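Putative capsular polysaccharide biosynthesis protein (Streptococcus pneumoniae serotype 4, PDB 6EWJ) probably acts as a pyridoxal phosphate-dependent sugar aminotransferase in teichoic acid biosynthesis and is modelled here without its cofactor. Local coordinates at residues A[35-40]-A[265-270]; A[57-62]-A[227-232]. All blocks are in the same frame, centred on the assembly; numbering follows the deposited sequence.

Interaction 1: A[35-40]-A[265-270]; sequences WITTGP and NMTDIM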
loop_
_atom_site.group_PDB
_atom_site.type_symbol
_atom_site.label_atom_id
_atom_site.label_comp_id
_atom_site.label_asym_id
_atom_site.label_seq_id
_atom_site.Cartn_x
_atom_site.Cartn_y
_atom_site.Cartn_z
ATOM N N TRP A 35 10.399 -5.275 15.924
ATOM C CA TRP A 35 10.128 -5.124 14.493
ATOM C C TRP A 35 8.683 -5.446 14.181
ATOM O O TRP A 35 8.344 -6.587 14.087
ATOM C CB TRP A 35 11.055 -6.068 13.710
ATOM C CG TRP A 35 12.488 -5.772 13.864
ATOM C CD1 TRP A 35 13.350 -6.323 14.793
ATOM C CD2 TRP A 35 13.281 -4.863 13.074
ATOM N NE1 TRP A 35 14.605 -5.802 14.635
ATOM C CE2 TRP A 35 14.605 -4.920 13.585
ATOM C CE3 TRP A 35 13.008 -4.039 11.970
ATOM C CZ2 TRP A 35 15.658 -4.154 13.045
ATOM C CZ3 TRP A 35 14.050 -3.263 11.436
ATOM C CH2 TRP A 35 15.370 -3.343 11.968
ATOM N N ILE A 36 7.833 -4.419 14.030
ATOM C CA ILE A 36 6.419 -4.643 13.704
ATOM C C ILE A 36 6.042 -4.309 12.266
ATOM O O ILE A 36 5.064 -4.847 11.778
ATOM C CB ILE A 36 5.432 -3.983 14.692
ATOM C CG1 ILE A 36 5.660 -2.452 14.771
ATOM C CG2 ILE A 36 5.546 -4.644 16.047
ATOM C CD1 ILE A 36 4.564 -1.721 15.504
ATOM N N THR A 37 6.805 -3.455 11.583
ATOM C CA THR A 37 6.685 -3.336 10.128
ATOM C C THR A 37 7.725 -4.267 9.467
ATOM O O THR A 37 8.079 -5.289 10.071
ATOM C CB THR A 37 6.703 -1.859 9.634
ATOM O OG1 THR A 37 6.376 -1.807 8.239
ATOM C CG2 THR A 37 8.031 -1.155 9.898
ATOM N N THR A 38 8.165 -3.946 8.253
ATOM C CA THR A 38 9.122 -4.784 7.513
ATOM C C THR A 38 10.388 -5.087 8.338
ATOM O O THR A 38 11.063 -4.190 8.855
ATOM C CB THR A 38 9.528 -4.135 6.163
ATOM O OG1 THR A 38 8.344 -3.799 5.417
ATOM C CG2 THR A 38 10.404 -5.096 5.290
ATOM N N GLY A 39 10.665 -6.361 8.527
ATOM C CA GLY A 39 11.800 -6.768 9.367
ATOM C C GLY A 39 12.314 -8.153 8.997
ATOM O O GLY A 39 12.171 -8.569 7.829
ATOM N N PRO A 40 12.973 -8.839 9.953
ATOM C CA PRO A 40 13.602 -10.143 9.648
ATOM C C PRO A 40 12.624 -11.217 9.198
ATOM O O PRO A 40 12.962 -11.987 8.324
ATOM C CB PRO A 40 14.296 -10.561 10.956
ATOM C CG PRO A 40 14.105 -9.453 11.924
ATOM C CD PRO A 40 13.149 -8.432 11.359
ATOM N N ASN A 265 5.222 -1.945 1.156
ATOM C CA ASN A 265 5.982 -2.979 1.883
ATOM C C ASN A 265 5.098 -3.837 2.769
ATOM O O ASN A 265 3.961 -3.440 3.100
ATOM C CB ASN A 265 7.073 -2.322 2.754
ATOM C CG ASN A 265 6.500 -1.320 3.727
ATOM O OD1 ASN A 265 5.800 -0.355 3.323
ATOM N ND2 ASN A 265 6.788 -1.478 5.002
ATOM N N MET A 266 5.570 -5.064 3.018
ATOM C CA MET A 266 4.948 -6.045 3.930
ATOM C C MET A 266 5.479 -5.918 5.335
ATOM O O MET A 266 6.716 -5.787 5.534
ATOM C CB MET A 266 5.173 -7.491 3.433
ATOM C CG MET A 266 4.438 -8.483 4.306
ATOM S SD MET A 266 4.672 -10.219 3.943
ATOM C CE MET A 266 3.482 -10.284 2.581
ATOM N N THR A 267 4.576 -5.932 6.315
ATOM C CA THR A 267 4.981 -5.871 7.695
ATOM C C THR A 267 5.333 -7.292 8.190
ATOM O O THR A 267 4.830 -8.298 7.654
ATOM C CB THR A 267 3.870 -5.353 8.610
ATOM O OG1 THR A 267 2.750 -6.238 8.550
ATOM C CG2 THR A 267 3.402 -3.934 8.252
ATOM N N ASP A 268 6.101 -7.338 9.262
ATOM C CA ASP A 268 6.406 -8.612 9.922
ATOM C C ASP A 268 5.178 -9.256 10.576
ATOM O O ASP A 268 5.161 -10.444 10.848
ATOM C CB ASP A 268 7.562 -8.438 10.951
ATOM C CG ASP A 268 8.942 -8.685 10.342
ATOM O OD1 ASP A 268 9.135 -8.604 9.103
ATOM O OD2 ASP A 268 9.854 -8.982 11.116
ATOM N N ILE A 269 4.149 -8.420 10.835
ATOM C CA ILE A 269 2.867 -8.898 11.322
ATOM C C ILE A 269 2.274 -9.844 10.275
ATOM O O ILE A 269 1.997 -11.038 10.559
ATOM C CB ILE A 269 1.907 -7.756 11.652
ATOM C CG1 ILE A 269 2.417 -7.006 12.879
ATOM C CG2 ILE A 269 0.503 -8.287 11.934
ATOM C CD1 ILE A 269 1.744 -5.678 13.131
ATOM N N MET A 270 2.188 -9.342 9.045
ATOM C CA MET A 270 1.713 -10.149 7.889
ATOM C C MET A 270 2.689 -11.285 7.577
ATOM O O MET A 270 2.249 -12.431 7.282
ATOM C CB MET A 270 1.577 -9.282 6.657
ATOM C CG MET A 270 0.215 -8.568 6.529
ATOM S SD MET A 270 -0.318 -7.804 8.035
ATOM C CE MET A 270 0.801 -6.504 8.171
HETATM O O HOH W 1 9.192 -9.274 13.903
#
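Asp268 and the hydroxyl of Thr38 carry most of this contact between two helix starts. Thr38 OG1 stands beside its backbone N and is gripped from two sides. Asn265 ND2 donates to Thr38 OG1 over 2.8 Å, almost straight at 166° and within the amide plane. Thr38 OG1 donates to Met266 O, a short bond of 2.6 Å that arrives above the carbonyl plane. Thr37 OG1, anti to its backbone N, is hydrogen-bonded to Glu211 of the second subunit, which also accepts from Asn265 ND2. The backbones join where Asp268 N donates to Thr37 O at 3.0 Å, again from above the carbonyl plane. The Asp268 carboxylate reaches the start of the other helix. Asp268 OD1 accepts a weak bond from Gly39 N at 2.8 Å and a hydrogen bond from Thr42 N, while OD2 accepts from Lys41 N. These three amides would probably stabilise the carboxylate charge. One water donates to both Asp268 OD2 and Trp35 O. Pro40 CD lies over one face of the Trp35 indole, offset toward its rim. The contact ties the N-terminus of helix 40-53 to that of helix 268-299, with Ile36 and Ile269 both resting on Leu31 of helix 21-31.

Interaction 2: A[57-62]-A[227-232]; sequences KTVCLN and EMYKEF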
loop_
_atom_site.group_PDB
_atom_site.type_symbol
_atom_site.label_atom_id
_atom_site.label_comp_id
_atom_site.label_asym_id
_atom_site.label_seq_id
_atom_site.Cartn_x
_atom_site.Cartn_y
_atom_site.Cartn_z
ATOM N N LYS A 57 14.819 -14.899 -5.952
ATOM C CA LYS A 57 14.483 -13.859 -4.983
ATOM C C LYS A 57 12.998 -13.587 -5.045
ATOM O O LYS A 57 12.414 -13.685 -6.121
ATOM C CB LYS A 57 15.187 -12.551 -5.313
ATOM C CG LYS A 57 16.695 -12.548 -5.339
ATOM C CD LYS A 57 17.339 -12.782 -3.984
ATOM C CE LYS A 57 17.208 -11.596 -3.038
ATOM N NZ LYS A 57 18.208 -11.727 -1.917
ATOM N N THR A 58 12.415 -13.249 -3.889
ATOM C CA THR A 58 11.002 -12.837 -3.828
ATOM C C THR A 58 10.904 -11.499 -3.070
ATOM O O THR A 58 11.682 -11.258 -2.122
ATOM C CB THR A 58 10.182 -13.910 -3.156
ATOM O OG1 THR A 58 10.333 -15.127 -3.911
ATOM C CG2 THR A 58 8.722 -13.547 -3.070
ATOM N N VAL A 59 9.992 -10.653 -3.522
ATOM C CA VAL A 59 9.727 -9.331 -2.906
ATOM C C VAL A 59 8.321 -9.388 -2.352
ATOM O O VAL A 59 7.352 -9.522 -3.106
ATOM C CB VAL A 59 9.832 -8.199 -3.918
ATOM C CG1 VAL A 59 9.549 -6.847 -3.235
ATOM C CG2 VAL A 59 11.181 -8.207 -4.576
ATOM N N CYS A 60 8.225 -9.410 -1.036
ATOM C CA CYS A 60 6.944 -9.541 -0.366
ATOM C C CYS A 60 6.407 -8.125 -0.194
ATOM O O CYS A 60 7.156 -7.208 0.190
ATOM C CB CYS A 60 7.072 -10.189 0.986
ATOM S SG CYS A 60 7.071 -11.976 0.897
ATOM N N LEU A 61 5.130 -7.951 -0.554
ATOM C CA LEU A 61 4.510 -6.628 -0.578
ATOM C C LEU A 61 3.099 -6.711 0.013
ATOM O O LEU A 61 2.633 -7.787 0.468
ATOM C CB LEU A 61 4.468 -6.143 -2.022
ATOM C CG LEU A 61 5.771 -6.024 -2.830
ATOM C CD1 LEU A 61 5.503 -5.872 -4.307
ATOM C CD2 LEU A 61 6.580 -4.880 -2.326
ATOM N N ASN A 62 2.375 -5.594 -0.000
ATOM C CA ASN A 62 1.061 -5.552 0.700
ATOM C C ASN A 62 -0.165 -6.013 -0.069
ATOM O O ASN A 62 -1.246 -6.100 0.512
ATOM C CB ASN A 62 0.793 -4.165 1.340
ATOM C CG ASN A 62 0.478 -3.071 0.317
ATOM O OD1 ASN A 62 0.240 -3.331 -0.882
ATOM N ND2 ASN A 62 0.521 -1.822 0.780
ATOM N N GLU A 227 20.345 -6.928 -7.829
ATOM C CA GLU A 227 20.032 -5.602 -8.414
ATOM C C GLU A 227 18.511 -5.477 -8.625
ATOM O O GLU A 227 17.912 -4.442 -8.315
ATOM C CB GLU A 227 20.802 -5.396 -9.732
ATOM C CG GLU A 227 20.519 -4.108 -10.509
ATOM C CD GLU A 227 21.226 -4.067 -11.866
ATOM O OE1 GLU A 227 22.195 -4.838 -12.095
ATOM O OE2 GLU A 227 20.827 -3.255 -12.737
ATOM N N MET A 228 17.897 -6.536 -9.155
ATOM C CA MET A 228 16.452 -6.531 -9.439
ATOM C C MET A 228 15.668 -6.442 -8.137
ATOM O O MET A 228 14.702 -5.709 -8.028
ATOM C CB MET A 228 16.048 -7.798 -10.204
ATOM C CG MET A 228 14.578 -7.905 -10.534
ATOM S SD MET A 228 13.951 -6.638 -11.685
ATOM C CE MET A 228 14.501 -7.273 -13.255
ATOM N N TYR A 229 16.113 -7.209 -7.150
ATOM C CA TYR A 229 15.506 -7.201 -5.820
ATOM C C TYR A 229 15.586 -5.809 -5.258
ATOM O O TYR A 229 14.591 -5.288 -4.789
ATOM C CB TYR A 229 16.223 -8.165 -4.870
ATOM C CG TYR A 229 15.681 -8.196 -3.445
ATOM C CD1 TYR A 229 14.532 -8.926 -3.121
ATOM C CD2 TYR A 229 16.307 -7.497 -2.431
ATOM C CE1 TYR A 229 14.047 -8.976 -1.834
ATOM C CE2 TYR A 229 15.813 -7.528 -1.124
ATOM C CZ TYR A 229 14.698 -8.275 -0.837
ATOM O OH TYR A 229 14.179 -8.302 0.436
ATOM N N LYS A 230 16.770 -5.210 -5.305
ATOM C CA LYS A 230 16.956 -3.831 -4.794
ATOM C C LYS A 230 16.038 -2.762 -5.488
ATOM O O LYS A 230 15.486 -1.869 -4.815
ATOM C CB LYS A 230 18.434 -3.451 -4.878
ATOM C CG LYS A 230 18.774 -2.115 -4.272
ATOM C CD LYS A 230 20.294 -1.876 -4.145
ATOM C CE LYS A 230 20.506 -0.341 -3.848
ATOM N NZ LYS A 230 19.949 0.092 -2.526
ATOM N N GLU A 231 15.795 -2.906 -6.786
ATOM C CA GLU A 231 14.894 -1.987 -7.524
ATOM C C GLU A 231 13.437 -2.070 -7.056
ATOM O O GLU A 231 12.744 -1.046 -6.943
ATOM C CB GLU A 231 14.961 -2.219 -9.050
ATOM C CG GLU A 231 16.178 -1.534 -9.683
ATOM C CD GLU A 231 16.374 -1.786 -11.181
ATOM O OE1 GLU A 231 15.390 -1.871 -11.920
ATOM O OE2 GLU A 231 17.557 -1.906 -11.609
ATOM N N PHE A 232 12.958 -3.271 -6.775
ATOM C CA PHE A 232 11.595 -3.433 -6.202
ATOM C C PHE A 232 11.496 -2.815 -4.817
ATOM O O PHE A 232 10.501 -2.128 -4.483
ATOM C CB PHE A 232 11.186 -4.887 -6.100
ATOM C CG PHE A 232 10.644 -5.462 -7.363
ATOM C CD1 PHE A 232 9.314 -5.386 -7.650
ATOM C CD2 PHE A 232 11.472 -6.103 -8.258
ATOM C CE1 PHE A 232 8.816 -5.930 -8.835
ATOM C CE2 PHE A 232 10.975 -6.665 -9.425
ATOM C CZ PHE A 232 9.651 -6.570 -9.721
#
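The Tyr229 ring has CE of the bent Lys57 side chain over one face, offset toward the rim, and the carbonyl oxygen of Thr58 at its edge. Met228 CG lies at the edge of the Phe232 ring, in its plane. The setting is the large domain of a fold type I PLP-dependent enzyme, where helix 225-236 packs on strand 58-61, an outermost strand of the mixed sheet within this chain. The two short segments run nearly parallel, 12° apart, with axes 8.9 Å from each other. Lys57 bends at both chi2 and chi3, which folds its chain back over the ring. Its CE makes a CH-pi contact 4.0 Å from the centroid of the Tyr229 ring. The ammonium NZ sits 4.6 Å from the same centroid, only 10° off the ring normal, so the pair is also a cation-pi interaction. Lys57 NZ has a salt bridge to Glu226 as well, and its charge is thus probably shared between carboxylate and ring. Tyr229 CG is anti to its backbone N, which brings Tyr229 CE1 to 3.3 Å from Thr58 O, at the ring edge. The phenol OH bonds to Glu46 of helix 40-53. Phe232 also touches Leu70 and Val74 of helix 64-74. Val59 touches both aromatic residues. Both its methyls touch Phe232 CB, and CG2 lies oblique to both rings. Val59 CG2 is 3.7 Å from Phe232 CB and 3.7 Å from Tyr229 CD1.

Both contacts are largely buried, and their centres lie 14 Å apart. Interaction 2 is nested in the chain loop that interaction 1 closes. They meet directly: Met266 CE packs 3.4 Å from Leu61 O. Helix 40-53 serves both, since its N-terminal end belongs to interaction 1 and its Glu46 binds Tyr229 of interaction 2. The chemistry differs with place. Interaction 1 joins loops and helix starts beside the second subunit, and it is mostly polar, with hydrogen bonds to backbone and a bridging water. Interaction 2 lays a helix on a sheet strand through apolar and aromatic side chains, with one lysine over a ring at its partly exposed end.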